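Local coordinates for putative type VI secretion protein (Escherichia coli, PDB 6SK0), which probably forms the trimeric puncturing spike at the tip of the type VI secretion machine and carries a phospholipase effector, at residues E579-L584 and S617-T622. Residues are numbered along the deposited sequence; the frame is centred on the assembly and turned at random.
Sequences EAIRQL and SLTDLT
A helical hairpin inserted into the β-rich spike of VgrG is closed here, where the first turns of helix 578-600 meet the C-terminal end of the antiparallel helix 608-618. Ile581 and Leu584, three residues and so about one turn apart, supply the apolar face of the first helix, and both direct their CB atoms at the other segment. With CG anti to its carbonyl carbon (chi1 -66°), Leu584 brings both methyls to Leu618: CD1 lies 4.0 Å from CB of Leu618, while CD2 meets CD1 of the same leucine. The two leucines, both buried, cross at about a right angle, so one methyl of Leu584 touches the base of Leu618 and the other its tip. Nearer the surface, Ile581 extends CG1 and CD1 across Thr619, and its CD1 rests 3.6 Å from the Thr619 methyl CG2. Threonine serves both needs here: its methyl joins the apolar contact and its hydroxyl is satisfied by the carbonyl O of Asn615. The chain leaves helical geometry at Thr619 (psi 116°); Asp620, with positive phi (60°), continues the turn, and Leu621 N bonds back to Leu618 O. Asp620 CB points away, yet OD1 swings back to 3.8 Å from Ile581 CD1, a van der Waals touch at the exposed margin. On the flank of helix 578-600, Arg582 NE and NH2 both grip OE1 of Glu579, NE at 2.7 Å. On the side of strand 626-629, Ala580 packs on Leu627. Leu584 meets Val637 of the second subunit and Arg643 of the third, and Leu618 packs on Gly635 of the second, so both helices lie against neighbouring subunits.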
loop_
_atom_site.group_PDB
_atom_site.type_symbol
_atom_site.label_atom_id
_atom_site.label_comp_id
_atom_site.label_asym_id
_atom_site.label_seq_id
_atom_site.Cartn_x
_atom_site.Cartn_y
_atom_site.Cartn_z
ATOM N N GLU A 579 -10.453 -19.358 -4.107
ATOM C CA GLU A 579 -9.256 -18.998 -3.361
ATOM C C GLU A 579 -9.170 -17.491 -3.150
ATOM O O GLU A 579 -8.795 -17.028 -2.067
ATOM C CB GLU A 579 -8.013 -19.524 -4.071
ATOM C CG GLU A 579 -6.724 -19.345 -3.285
ATOM C CD GLU A 579 -6.873 -19.621 -1.793
ATOM O OE1 GLU A 579 -7.388 -20.696 -1.423
ATOM O OE2 GLU A 579 -6.466 -18.762 -0.989
ATOM N N ALA A 580 -9.532 -16.709 -4.165
ATOM C CA ALA A 580 -9.574 -15.264 -3.997
ATOM C C ALA A 580 -10.597 -14.863 -2.941
ATOM O O ALA A 580 -10.362 -13.939 -2.156
ATOM C CB ALA A 580 -9.881 -14.589 -5.331
ATOM N N ILE A 581 -11.732 -15.557 -2.900
ATOM C CA ILE A 581 -12.745 -15.256 -1.898
ATOM C C ILE A 581 -12.242 -15.617 -0.509
ATOM O O ILE A 581 -12.486 -14.892 0.458
ATOM C CB ILE A 581 -14.063 -15.975 -2.234
ATOM C CG1 ILE A 581 -14.788 -15.248 -3.364
ATOM C CG2 ILE A 581 -14.957 -16.057 -1.013
ATOM C CD1 ILE A 581 -15.959 -16.008 -3.904
ATOM N N ARG A 582 -11.538 -16.740 -0.385
ATOM C CA ARG A 582 -10.925 -17.082 0.889
ATOM C C ARG A 582 -9.961 -15.995 1.336
ATOM O O ARG A 582 -9.939 -15.625 2.511
ATOM C CB ARG A 582 -10.209 -18.424 0.792
ATOM C CG ARG A 582 -11.109 -19.616 1.005
ATOM C CD ARG A 582 -10.319 -20.907 1.086
ATOM N NE ARG A 582 -9.766 -21.290 -0.208
ATOM C CZ ARG A 582 -10.457 -21.892 -1.168
ATOM N NH1 ARG A 582 -11.737 -22.181 -0.987
ATOM N NH2 ARG A 582 -9.869 -22.200 -2.313
ATOM N N GLN A 583 -9.172 -15.459 0.404
ATOM C CA GLN A 583 -8.269 -14.366 0.748
ATOM C C GLN A 583 -9.035 -13.133 1.207
ATOM O O GLN A 583 -8.666 -12.502 2.202
ATOM C CB GLN A 583 -7.369 -14.026 -0.438
ATOM C CG GLN A 583 -6.342 -15.086 -0.760
ATOM C CD GLN A 583 -5.612 -15.574 0.468
ATOM O OE1 GLN A 583 -5.595 -16.762 0.769
ATOM N NE2 GLN A 583 -5.007 -14.657 1.186
ATOM N N LEU A 584 -10.101 -12.774 0.492
ATOM C CA LEU A 584 -10.893 -11.611 0.880
ATOM C C LEU A 584 -11.493 -11.791 2.269
ATOM O O LEU A 584 -11.451 -10.874 3.096
ATOM C CB LEU A 584 -11.994 -11.352 -0.144
ATOM C CG LEU A 584 -11.566 -10.920 -1.544
ATOM C CD1 LEU A 584 -12.728 -11.046 -2.499
ATOM C CD2 LEU A 584 -11.010 -9.506 -1.544
ATOM N N SER A 617 -18.871 -6.550 -2.758
ATOM C CA SER A 617 -18.764 -6.150 -4.156
ATOM C C SER A 617 -17.896 -7.118 -4.950
ATOM O O SER A 617 -18.250 -7.510 -6.064
ATOM C CB SER A 617 -18.193 -4.738 -4.253
ATOM O OG SER A 617 -19.082 -3.785 -3.719
ATOM N N LEU A 618 -16.757 -7.516 -4.388
ATOM C CA LEU A 618 -15.778 -8.291 -5.137
ATOM C C LEU A 618 -16.103 -9.771 -5.152
ATOM O O LEU A 618 -15.731 -10.462 -6.102
ATOM C CB LEU A 618 -14.381 -8.080 -4.561
ATOM C CG LEU A 618 -13.785 -6.677 -4.657
ATOM C CD1 LEU A 618 -12.385 -6.681 -4.088
ATOM C CD2 LEU A 618 -13.790 -6.165 -6.087
ATOM N N THR A 619 -16.773 -10.282 -4.122
ATOM C CA THR A 619 -17.181 -11.677 -4.125
ATOM C C THR A 619 -18.108 -11.927 -5.298
ATOM O O THR A 619 -19.186 -11.336 -5.382
ATOM C CB THR A 619 -17.863 -12.035 -2.809
ATOM O OG1 THR A 619 -16.933 -11.867 -1.738
ATOM C CG2 THR A 619 -18.334 -13.471 -2.832
ATOM N N ASP A 620 -17.663 -12.767 -6.225
ATOM C CA ASP A 620 -18.343 -13.038 -7.486
ATOM C C ASP A 620 -18.511 -11.793 -8.341
ATOM O O ASP A 620 -19.272 -11.817 -9.308
ATOM C CB ASP A 620 -19.704 -13.699 -7.255
ATOM C CG ASP A 620 -19.660 -14.732 -6.163
ATOM O OD1 ASP A 620 -18.896 -15.707 -6.298
ATOM O OD2 ASP A 620 -20.374 -14.562 -5.156
ATOM N N LEU A 621 -17.813 -10.710 -8.006
ATOM C CA LEU A 621 -17.903 -9.438 -8.716
ATOM C C LEU A 621 -19.357 -9.033 -8.941
ATOM O O LEU A 621 -19.783 -8.730 -10.054
ATOM C CB LEU A 621 -17.122 -9.491 -10.032
ATOM C CG LEU A 621 -15.600 -9.508 -9.877
ATOM C CD1 LEU A 621 -14.886 -9.724 -11.210
ATOM C CD2 LEU A 621 -15.105 -8.229 -9.207
ATOM N N THR A 622 -20.131 -9.041 -7.855
ATOM C CA THR A 622 -21.518 -8.606 -7.930
ATOM C C THR A 622 -21.634 -7.115 -8.195
ATOM O O THR A 622 -22.681 -6.658 -8.657
ATOM C CB THR A 622 -22.262 -8.975 -6.648
ATOM O OG1 THR A 622 -21.623 -8.363 -5.525
ATOM C CG2 THR A 622 -22.268 -10.476 -6.463
#